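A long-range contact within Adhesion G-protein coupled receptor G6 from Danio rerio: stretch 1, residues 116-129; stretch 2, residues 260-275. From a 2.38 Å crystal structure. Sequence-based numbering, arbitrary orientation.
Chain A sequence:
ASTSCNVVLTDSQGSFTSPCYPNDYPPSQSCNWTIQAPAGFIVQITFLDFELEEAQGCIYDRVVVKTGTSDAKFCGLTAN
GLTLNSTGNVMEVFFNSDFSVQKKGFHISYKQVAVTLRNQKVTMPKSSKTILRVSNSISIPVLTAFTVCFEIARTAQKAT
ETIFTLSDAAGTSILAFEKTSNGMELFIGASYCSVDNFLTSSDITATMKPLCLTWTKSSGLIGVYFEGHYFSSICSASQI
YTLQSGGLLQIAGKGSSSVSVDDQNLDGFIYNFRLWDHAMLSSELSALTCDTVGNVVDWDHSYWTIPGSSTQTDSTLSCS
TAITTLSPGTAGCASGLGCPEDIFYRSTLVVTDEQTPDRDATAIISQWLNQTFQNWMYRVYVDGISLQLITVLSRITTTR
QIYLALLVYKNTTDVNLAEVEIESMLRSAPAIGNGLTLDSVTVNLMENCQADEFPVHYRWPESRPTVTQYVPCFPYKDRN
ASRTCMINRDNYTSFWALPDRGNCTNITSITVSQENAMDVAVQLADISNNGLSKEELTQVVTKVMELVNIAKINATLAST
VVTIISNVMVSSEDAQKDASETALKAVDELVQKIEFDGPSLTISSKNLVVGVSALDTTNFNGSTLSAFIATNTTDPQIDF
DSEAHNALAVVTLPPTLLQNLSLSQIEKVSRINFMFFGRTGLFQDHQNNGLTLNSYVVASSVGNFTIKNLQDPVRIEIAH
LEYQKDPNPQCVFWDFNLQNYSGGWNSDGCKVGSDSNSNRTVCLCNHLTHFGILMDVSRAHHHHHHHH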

ATOM      1  N   THR A 116      17.513  12.669 -15.345  1.00 53.36           N
ATOM      2  CA  THR A 116      18.450  13.758 -15.596  1.00 48.22           C
ATOM      3  C   THR A 116      19.325  13.485 -16.831  1.00 49.48           C
ATOM      4  O   THR A 116      19.556  12.335 -17.247  1.00 45.56           O
ATOM      5  CB  THR A 116      19.370  13.986 -14.386  1.00 43.22           C
ATOM      6  OG1 THR A 116      20.214  12.840 -14.190  1.00 44.47           O
ATOM      7  CG2 THR A 116      18.589  14.220 -13.125  1.00 39.42           C
ATOM      8  N   LEU A 117      19.776  14.586 -17.438  1.00 50.51           N
ATOM      9  CA  LEU A 117      20.694  14.503 -18.559  1.00 42.50           C
ATOM     10  C   LEU A 117      22.051  13.946 -18.158  1.00 38.95           C
ATOM     11  O   LEU A 117      22.705  13.310 -18.993  1.00 42.27           O
ATOM     12  CB  LEU A 117      20.842  15.880 -19.192  1.00 41.31           C
ATOM     13  CG  LEU A 117      21.180  15.955 -20.683  1.00 41.78           C
ATOM     14  CD1 LEU A 117      20.507  14.846 -21.488  1.00 37.00           C
ATOM     15  CD2 LEU A 117      20.856  17.330 -21.307  1.00 41.67           C
ATOM     16  N   ARG A 118      22.447  14.088 -16.886  1.00 35.30           N
ATOM     17  CA  ARG A 118      23.712  13.548 -16.403  1.00 43.77           C
ATOM     18  C   ARG A 118      23.688  12.044 -16.131  1.00 49.22           C
ATOM     19  O   ARG A 118      24.698  11.503 -15.665  1.00 52.36           O
ATOM     20  CB  ARG A 118      24.141  14.292 -15.145  1.00 46.81           C
ATOM     21  CG  ARG A 118      24.839  15.596 -15.444  1.00 44.61           C
ATOM     22  CD  ARG A 118      25.436  16.166 -14.186  1.00 46.50           C
ATOM     23  NE  ARG A 118      24.906  17.497 -13.926  1.00 51.42           N
ATOM     24  CZ  ARG A 118      25.468  18.624 -14.347  1.00 54.29           C
ATOM     25  NH1 ARG A 118      26.596  18.596 -15.048  1.00 53.03           N
ATOM     26  NH2 ARG A 118      24.897  19.781 -14.056  1.00 57.76           N
ATOM     27  N   ASN A 119      22.567  11.369 -16.376  1.00 50.08           N
ATOM     28  CA  ASN A 119      22.509   9.917 -16.449  1.00 47.83           C
ATOM     29  C   ASN A 119      22.374   9.446 -17.881  1.00 51.14           C
ATOM     30  O   ASN A 119      21.950   8.313 -18.112  1.00 58.46           O
ATOM     31  CB  ASN A 119      21.337   9.372 -15.621  1.00 43.16           C
ATOM     32  CG  ASN A 119      21.628   9.369 -14.133  1.00 40.66           C
ATOM     33  OD1 ASN A 119      22.631   8.786 -13.683  1.00 44.00           O
ATOM     34  ND2 ASN A 119      20.765  10.032 -13.357  1.00 30.92           N
ATOM     35  N   GLN A 120      22.664  10.305 -18.854  1.00 48.60           N
ATOM     36  CA  GLN A 120      22.467   9.972 -20.259  1.00 48.54           C
ATOM     37  C   GLN A 120      23.664  10.415 -21.096  1.00 46.07           C
ATOM     38  O   GLN A 120      24.261  11.463 -20.847  1.00 46.54           O
ATOM     39  CB  GLN A 120      21.177  10.621 -20.813  1.00 48.24           C
ATOM     40  CG  GLN A 120      19.878  10.077 -20.238  1.00 49.52           C
ATOM     41  CD  GLN A 120      18.711  10.968 -20.522  1.00 55.02           C
ATOM     42  OE1 GLN A 120      18.801  12.179 -20.345  1.00 57.82           O
ATOM     43  NE2 GLN A 120      17.593  10.382 -20.951  1.00 55.91           N
ATOM     44  N   LYS A 121      24.003   9.611 -22.089  1.00 42.43           N
ATOM     45  CA  LYS A 121      24.971   9.950 -23.121  1.00 43.48           C
ATOM     46  C   LYS A 121      24.176  10.212 -24.396  1.00 41.06           C
ATOM     47  O   LYS A 121      22.991   9.878 -24.477  1.00 37.48           O
ATOM     48  CB  LYS A 121      25.997   8.814 -23.295  1.00 47.30           C
ATOM     49  CG  LYS A 121      27.126   8.791 -22.212  1.00 51.14           C
ATOM     50  CD  LYS A 121      26.719   8.095 -20.879  1.00 49.76           C
ATOM     51  CE  LYS A 121      27.793   8.171 -19.772  1.00 46.35           C
ATOM     52  NZ  LYS A 121      27.203   8.013 -18.399  1.00 42.09           N
ATOM     53  N   VAL A 122      24.787  10.872 -25.381  1.00 41.08           N
ATOM     54  CA  VAL A 122      24.028  11.376 -26.532  1.00 43.27           C
ATOM     55  C   VAL A 122      24.724  10.988 -27.831  1.00 45.96           C
ATOM     56  O   VAL A 122      25.889  11.343 -28.044  1.00 44.52           O
ATOM     57  CB  VAL A 122      23.810  12.904 -26.462  1.00 44.02           C
ATOM     58  CG1 VAL A 122      23.297  13.445 -27.771  1.00 43.02           C
ATOM     59  CG2 VAL A 122      22.778  13.256 -25.392  1.00 40.55           C
ATOM     60  N   THR A 123      24.005  10.286 -28.711  1.00 51.40           N
ATOM     61  CA  THR A 123      24.529   9.960 -30.037  1.00 58.03           C
ATOM     62  C   THR A 123      24.418  11.171 -30.970  1.00 59.50           C
ATOM     63  O   THR A 123      23.329  11.727 -31.138  1.00 61.33           O
ATOM     64  CB  THR A 123      23.776   8.754 -30.607  1.00 55.67           C
ATOM     65  OG1 THR A 123      23.989   7.613 -29.762  1.00 54.97           O
ATOM     66  CG2 THR A 123      24.247   8.430 -32.030  1.00 55.53           C
ATOM     67  N   MET A 124      25.540  11.582 -31.581  1.00 58.74           N
ATOM     68  CA  MET A 124      25.396  12.757 -32.445  1.00 66.25           C
ATOM     69  C   MET A 124      25.064  12.327 -33.872  1.00 71.96           C
ATOM     70  O   MET A 124      25.545  11.281 -34.321  1.00 71.65           O
ATOM     71  CB  MET A 124      26.671  13.602 -32.436  1.00 74.24           C
ATOM     72  CG  MET A 124      27.971  12.849 -32.519  1.00 80.78           C
ATOM     73  SD  MET A 124      29.117  13.708 -31.450  1.00 84.72           S
ATOM     74  CE  MET A 124      28.308  13.167 -29.969  1.00 82.23           C
ATOM     75  N   PRO A 125      24.250  13.082 -34.625  1.00 81.51           N
ATOM     76  CA  PRO A 125      23.655  12.521 -35.842  1.00 87.13           C
ATOM     77  C   PRO A 125      24.618  12.524 -37.020  1.00 87.32           C
ATOM     78  O   PRO A 125      25.665  13.170 -37.018  1.00 86.51           O
ATOM     79  CB  PRO A 125      22.468  13.448 -36.114  1.00 86.83           C
ATOM     80  CG  PRO A 125      22.944  14.763 -35.653  1.00 82.74           C
ATOM     81  CD  PRO A 125      23.789  14.477 -34.430  1.00 81.03           C
ATOM     82  N   LYS A 126      24.230  11.765 -38.036  1.00 88.76           N
ATOM     83  CA  LYS A 126      24.978  11.679 -39.274  1.00 90.63           C
ATOM     84  C   LYS A 126      24.361  12.536 -40.372  1.00 91.50           C
ATOM     85  O   LYS A 126      25.069  12.943 -41.295  1.00 91.97           O
ATOM     86  CB  LYS A 126      25.065  10.213 -39.729  1.00 88.87           C
ATOM     87  N   SER A 127      23.075  12.863 -40.286  1.00 91.09           N
ATOM     88  CA  SER A 127      22.476  13.689 -41.327  1.00 91.76           C
ATOM     89  C   SER A 127      22.230  15.101 -40.795  1.00 94.65           C
ATOM     90  O   SER A 127      22.699  15.471 -39.717  1.00 95.36           O
ATOM     91  CB  SER A 127      21.175  13.081 -41.855  1.00 89.42           C
ATOM     92  OG  SER A 127      20.064  13.731 -41.258  1.00 85.00           O
ATOM     93  N   SER A 128      21.467  15.898 -41.537  1.00 95.67           N
ATOM     94  CA  SER A 128      21.017  17.207 -41.074  1.00 95.80           C
ATOM     95  C   SER A 128      19.486  17.260 -41.142  1.00 94.75           C
ATOM     96  O   SER A 128      18.827  16.253 -41.435  1.00 96.67           O
ATOM     97  CB  SER A 128      21.706  18.325 -41.866  1.00 97.67           C
ATOM     98  OG  SER A 128      21.921  17.977 -43.231  1.00 99.16           O
ATOM     99  N   LYS A 129      18.933  18.432 -40.789  1.00 91.74           N
ATOM    100  CA  LYS A 129      17.587  18.596 -40.197  1.00 89.38           C
ATOM    101  C   LYS A 129      17.357  17.634 -39.026  1.00 87.57           C
ATOM    102  O   LYS A 129      16.254  17.126 -38.829  1.00 89.48           O
ATOM    103  CB  LYS A 129      16.447  18.481 -41.224  1.00 87.81           C
ATOM    104  N   SER A 260      26.661  22.604 -45.618  1.00100.14           N
ATOM    105  CA  SER A 260      26.047  21.397 -45.084  1.00102.15           C
ATOM    106  C   SER A 260      26.797  20.845 -43.877  1.00101.75           C
ATOM    107  O   SER A 260      27.988  21.104 -43.658  1.00101.97           O
ATOM    108  CB  SER A 260      25.935  20.308 -46.162  1.00102.16           C
ATOM    109  N   VAL A 261      26.029  20.097 -43.086  1.00 97.34           N
ATOM    110  CA  VAL A 261      26.518  19.260 -41.995  1.00 93.70           C
ATOM    111  C   VAL A 261      26.313  17.768 -42.317  1.00 96.59           C
ATOM    112  O   VAL A 261      26.996  16.920 -41.721  1.00 98.72           O
ATOM    113  CB  VAL A 261      25.897  19.741 -40.641  1.00 86.93           C
ATOM    114  CG1 VAL A 261      24.370  19.969 -40.763  1.00 84.37           C
ATOM    115  CG2 VAL A 261      26.172  18.948 -39.304  1.00 82.60           C
ATOM    116  N   ASP A 262      25.570  17.456 -43.394  1.00 93.66           N
ATOM    117  CA  ASP A 262      25.242  16.124 -43.928  1.00 90.96           C
ATOM    118  C   ASP A 262      26.427  15.187 -44.164  1.00 85.01           C
ATOM    119  O   ASP A 262      27.182  15.383 -45.121  1.00 84.13           O
ATOM    120  CB  ASP A 262      24.484  16.314 -45.243  1.00 93.12           C
ATOM    121  CG  ASP A 262      23.293  15.373 -45.381  1.00 93.41           C
ATOM    122  OD1 ASP A 262      23.166  14.416 -44.584  1.00 92.72           O
ATOM    123  OD2 ASP A 262      22.453  15.611 -46.273  1.00 93.53           O
ATOM    124  N   ASP A 263      26.584  14.205 -43.253  1.00 83.75           N
ATOM    125  CA  ASP A 263      27.765  13.330 -43.102  1.00 86.32           C
ATOM    126  C   ASP A 263      29.059  14.119 -42.891  1.00 92.38           C
ATOM    127  O   ASP A 263      30.125  13.733 -43.375  1.00 94.57           O
ATOM    128  CB  ASP A 263      27.905  12.337 -44.262  1.00 86.57           C
ATOM    129  N   GLN A 264      28.974  15.216 -42.128  1.00 92.83           N
ATOM    130  CA  GLN A 264      30.148  15.979 -41.686  1.00 89.24           C
ATOM    131  C   GLN A 264      30.072  16.154 -40.172  1.00 82.74           C
ATOM    132  O   GLN A 264      29.992  17.267 -39.655  1.00 83.87           O
ATOM    133  CB  GLN A 264      30.244  17.342 -42.376  1.00 89.87           C
ATOM    134  N   ASN A 265      30.072  15.025 -39.465  1.00 76.22           N
ATOM    135  CA  ASN A 265      29.952  14.985 -38.016  1.00 70.21           C
ATOM    136  C   ASN A 265      30.731  13.786 -37.513  1.00 63.70           C
ATOM    137  O   ASN A 265      30.935  12.811 -38.241  1.00 66.02           O
ATOM    138  CB  ASN A 265      28.488  14.894 -37.570  1.00 67.60           C
ATOM    139  N   LEU A 266      31.173  13.868 -36.259  1.00 56.19           N
ATOM    140  CA  LEU A 266      31.780  12.716 -35.609  1.00 51.22           C
ATOM    141  C   LEU A 266      30.711  11.654 -35.351  1.00 57.72           C
ATOM    142  O   LEU A 266      29.508  11.940 -35.300  1.00 51.98           O
ATOM    143  CB  LEU A 266      32.476  13.138 -34.303  1.00 44.55           C
ATOM    144  CG  LEU A 266      33.328  12.189 -33.430  1.00 40.44           C
ATOM    145  CD1 LEU A 266      34.726  12.712 -33.170  1.00 34.78           C
ATOM    146  CD2 LEU A 266      32.624  11.881 -32.111  1.00 39.29           C
ATOM    147  N   ASP A 267      31.161  10.406 -35.272  1.00 64.06           N
ATOM    148  CA  ASP A 267      30.315   9.277 -34.914  1.00 65.56           C
ATOM    149  C   ASP A 267      30.593   8.932 -33.456  1.00 61.62           C
ATOM    150  O   ASP A 267      31.734   8.609 -33.118  1.00 55.56           O
ATOM    151  CB  ASP A 267      30.630   8.077 -35.808  1.00 70.23           C
ATOM    152  CG  ASP A 267      30.424   8.366 -37.281  1.00 76.04           C
ATOM    153  OD1 ASP A 267      31.083   7.697 -38.114  1.00 77.34           O
ATOM    154  OD2 ASP A 267      29.608   9.258 -37.602  1.00 77.29           O
ATOM    155  N   GLY A 268      29.577   9.017 -32.596  1.00 62.57           N
ATOM    156  CA  GLY A 268      29.784   8.511 -31.240  1.00 63.18           C
ATOM    157  C   GLY A 268      28.882   9.190 -30.214  1.00 63.18           C
ATOM    158  O   GLY A 268      27.799   9.675 -30.544  1.00 61.94           O
ATOM    159  N   PHE A 269      29.384   9.192 -28.972  1.00 63.18           N
ATOM    160  CA  PHE A 269      28.695   9.627 -27.762  1.00 65.76           C
ATOM    161  C   PHE A 269      29.328  10.894 -27.186  1.00 62.51           C
ATOM    162  O   PHE A 269      30.549  11.063 -27.232  1.00 62.65           O
ATOM    163  CB  PHE A 269      28.759   8.551 -26.665  1.00 72.45           C
ATOM    164  CG  PHE A 269      28.026   7.279 -26.957  1.00 81.22           C
ATOM    165  CD1 PHE A 269      28.377   6.124 -26.253  1.00 81.11           C
ATOM    166  CD2 PHE A 269      26.979   7.227 -27.872  1.00 85.16           C
ATOM    167  CE1 PHE A 269      27.716   4.942 -26.461  1.00 81.32           C
ATOM    168  CE2 PHE A 269      26.311   6.038 -28.099  1.00 84.97           C
ATOM    169  CZ  PHE A 269      26.679   4.890 -27.383  1.00 83.54           C
ATOM    170  N   ILE A 270      28.497  11.758 -26.582  1.00 58.97           N
ATOM    171  CA  ILE A 270      28.957  12.883 -25.767  1.00 50.17           C
ATOM    172  C   ILE A 270      28.174  12.924 -24.452  1.00 42.96           C
ATOM    173  O   ILE A 270      27.072  12.380 -24.330  1.00 43.61           O
ATOM    174  CB  ILE A 270      28.862  14.234 -26.524  1.00 45.30           C
ATOM    175  CG1 ILE A 270      29.960  15.225 -26.098  1.00 47.42           C
ATOM    176  CG2 ILE A 270      27.465  14.809 -26.463  1.00 40.58           C
ATOM    177  CD1 ILE A 270      29.964  16.532 -26.867  1.00 47.44           C
ATOM    178  N   TYR A 271      28.790  13.541 -23.443  1.00 38.08           N
ATOM    179  CA  TYR A 271      28.250  13.522 -22.088  1.00 36.48           C
ATOM    180  C   TYR A 271      28.760  14.753 -21.361  1.00 31.58           C
ATOM    181  O   TYR A 271      29.918  15.129 -21.543  1.00 35.11           O
ATOM    182  CB  TYR A 271      28.658  12.234 -21.334  1.00 35.54           C
ATOM    183  CG  TYR A 271      28.343  12.212 -19.848  1.00 34.62           C
ATOM    184  CD1 TYR A 271      29.366  12.196 -18.878  1.00 36.33           C
ATOM    185  CD2 TYR A 271      27.029  12.201 -19.417  1.00 31.73           C
ATOM    186  CE1 TYR A 271      29.056  12.177 -17.496  1.00 37.49           C
ATOM    187  CE2 TYR A 271      26.706  12.184 -18.065  1.00 34.01           C
ATOM    188  CZ  TYR A 271      27.716  12.175 -17.100  1.00 38.78           C
ATOM    189  OH  TYR A 271      27.379  12.167 -15.747  1.00 42.19           O
ATOM    190  N   ASN A 272      27.874  15.376 -20.568  1.00 29.99           N
ATOM    191  CA  ASN A 272      28.194  16.454 -19.613  1.00 33.86           C
ATOM    192  C   ASN A 272      28.738  17.727 -20.285  1.00 37.95           C
ATOM    193  O   ASN A 272      29.687  18.358 -19.801  1.00 38.65           O
ATOM    194  CB  ASN A 272      29.123  15.966 -18.495  1.00 31.68           C
ATOM    195  CG  ASN A 272      28.802  16.622 -17.175  1.00 30.78           C
ATOM    196  OD1 ASN A 272      27.731  17.217 -17.015  1.00 33.36           O
ATOM    197  ND2 ASN A 272      29.729  16.545 -16.230  1.00 29.96           N
ATOM    198  N   PHE A 273      28.090  18.139 -21.381  1.00 36.18           N
ATOM    199  CA  PHE A 273      28.499  19.333 -22.117  1.00 39.30           C
ATOM    200  C   PHE A 273      28.073  20.582 -21.349  1.00 34.64           C
ATOM    201  O   PHE A 273      26.876  20.819 -21.141  1.00 28.93           O
ATOM    202  CB  PHE A 273      27.896  19.338 -23.524  1.00 42.89           C
ATOM    203  CG  PHE A 273      28.483  20.390 -24.447  1.00 42.82           C
ATOM    204  CD1 PHE A 273      27.927  21.675 -24.529  1.00 41.70           C
ATOM    205  CD2 PHE A 273      29.552  20.081 -25.259  1.00 42.82           C
ATOM    206  CE1 PHE A 273      28.459  22.632 -25.367  1.00 41.38           C
ATOM    207  CE2 PHE A 273      30.085  21.038 -26.112  1.00 44.84           C
ATOM    208  CZ  PHE A 273      29.533  22.315 -26.166  1.00 41.63           C
ATOM    209  N   ARG A 274      29.054  21.394 -20.957  1.00 31.68           N
ATOM    210  CA  ARG A 274      28.815  22.598 -20.175  1.00 34.17           C
ATOM    211  C   ARG A 274      29.649  23.751 -20.732  1.00 33.81           C
ATOM    212  O   ARG A 274      30.692  23.543 -21.352  1.00 30.51           O
ATOM    213  CB  ARG A 274      29.137  22.376 -18.681  1.00 33.07           C
ATOM    214  CG  ARG A 274      28.355  21.261 -17.961  1.00 31.73           C
ATOM    215  CD  ARG A 274      29.100  20.755 -16.724  1.00 33.77           C
ATOM    216  NE  ARG A 274      30.181  19.823 -17.050  1.00 36.66           N
ATOM    217  CZ  ARG A 274      31.195  19.533 -16.229  1.00 35.09           C
ATOM    218  NH1 ARG A 274      31.265  20.111 -15.027  1.00 30.59           N
ATOM    219  NH2 ARG A 274      32.146  18.675 -16.615  1.00 32.98           N
ATOM    220  N   LEU A 275      29.166  24.980 -20.506  1.00 34.66           N
ATOM    221  CA  LEU A 275      29.778  26.205 -21.019  1.00 30.67           C
ATOM    222  C   LEU A 275      29.730  27.298 -19.960  1.00 30.49           C
ATOM    223  O   LEU A 275      28.735  27.432 -19.245  1.00 33.13           O
ATOM    224  CB  LEU A 275      29.065  26.685 -22.290  1.00 31.07           C
ATOM    225  CG  LEU A 275      29.563  27.913 -23.057  1.00 31.78           C
ATOM    226  CD1 LEU A 275      31.029  27.768 -23.434  1.00 32.31           C
ATOM    227  CD2 LEU A 275      28.706  28.082 -24.287  1.00 32.07           C
TER

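The strongest polar links between these stretches, whose touching residues are at least 133 apart in sequence, lean heavily on backbone carbonyls. At one end, the hydroxyl of Y271 donates to the main chain: Y271 OH lies 2.8 Å from R118 O, in a short 3-10 segment. At the other, D263 N donates to K126 O at 2.8 Å, tying a loop to the type II turn that runs from V261 to Q264. Between them lies a short antiparallel ladder. V122 and I270 form its hydrogen-bonded pair, with V122 N to I270 O at 2.9 Å and I270 N to V122 O at 3.0 Å; two residues on, M124 N reaches G268 O at 3.1 Å. The carbonyls do double duty, since F269 CA approaches V122 O at 3.3 Å and T123 CA approaches G268 O at 3.3 Å, the CA-H...O contacts usual between antiparallel strands.

One side-chain pair adds to this. R118 NH1 sits 2.7 Å from N272 OD1, but the angle at the hydrogen is only 125°, so the bond is weak despite its short length. The same guanidinium comes close to a like charge, with R118 NH1 4.3 Å from R274 NE; R274 NE is itself engaged, donating to N272 O at 3.2 Å within its own stretch.

Y271 shows how one aromatic residue can serve two roles. While its hydroxyl binds a carbonyl, its ring face receives K121: NZ stands 4.3 Å from the ring centroid, 11° off the normal, a cation-pi geometry, and CE lies 4.2 Å from the same centroid as a CH-pi contact. The lysine thus lays both charge and aliphatic chain over the pi cloud.

In the ladder, alternation sorts the side chains. V122 and I270 share one face of the sheet, where V122 CB meets I270 CG2 at 4.1 Å. T123 and F269 share the other, and T123 OG1 comes to 3.3 Å from F269 CE2 at the ring edge. M124 then extends the apolar packing: its CE lies 3.6 Å from I270 CB, and its SD 4.0 Å from L266 CD2. G268 has a backbone reason to be glycine, because at its phi/psi of 154/-154 a CB would be jammed against the preceding carbonyl oxygen.

At the turn, S128 CB touches V261 CG1 at 3.3 Å, though S128 is poorly ordered. The rule here is economical: backbone bonds set the register, and side chains fill the faces it creates.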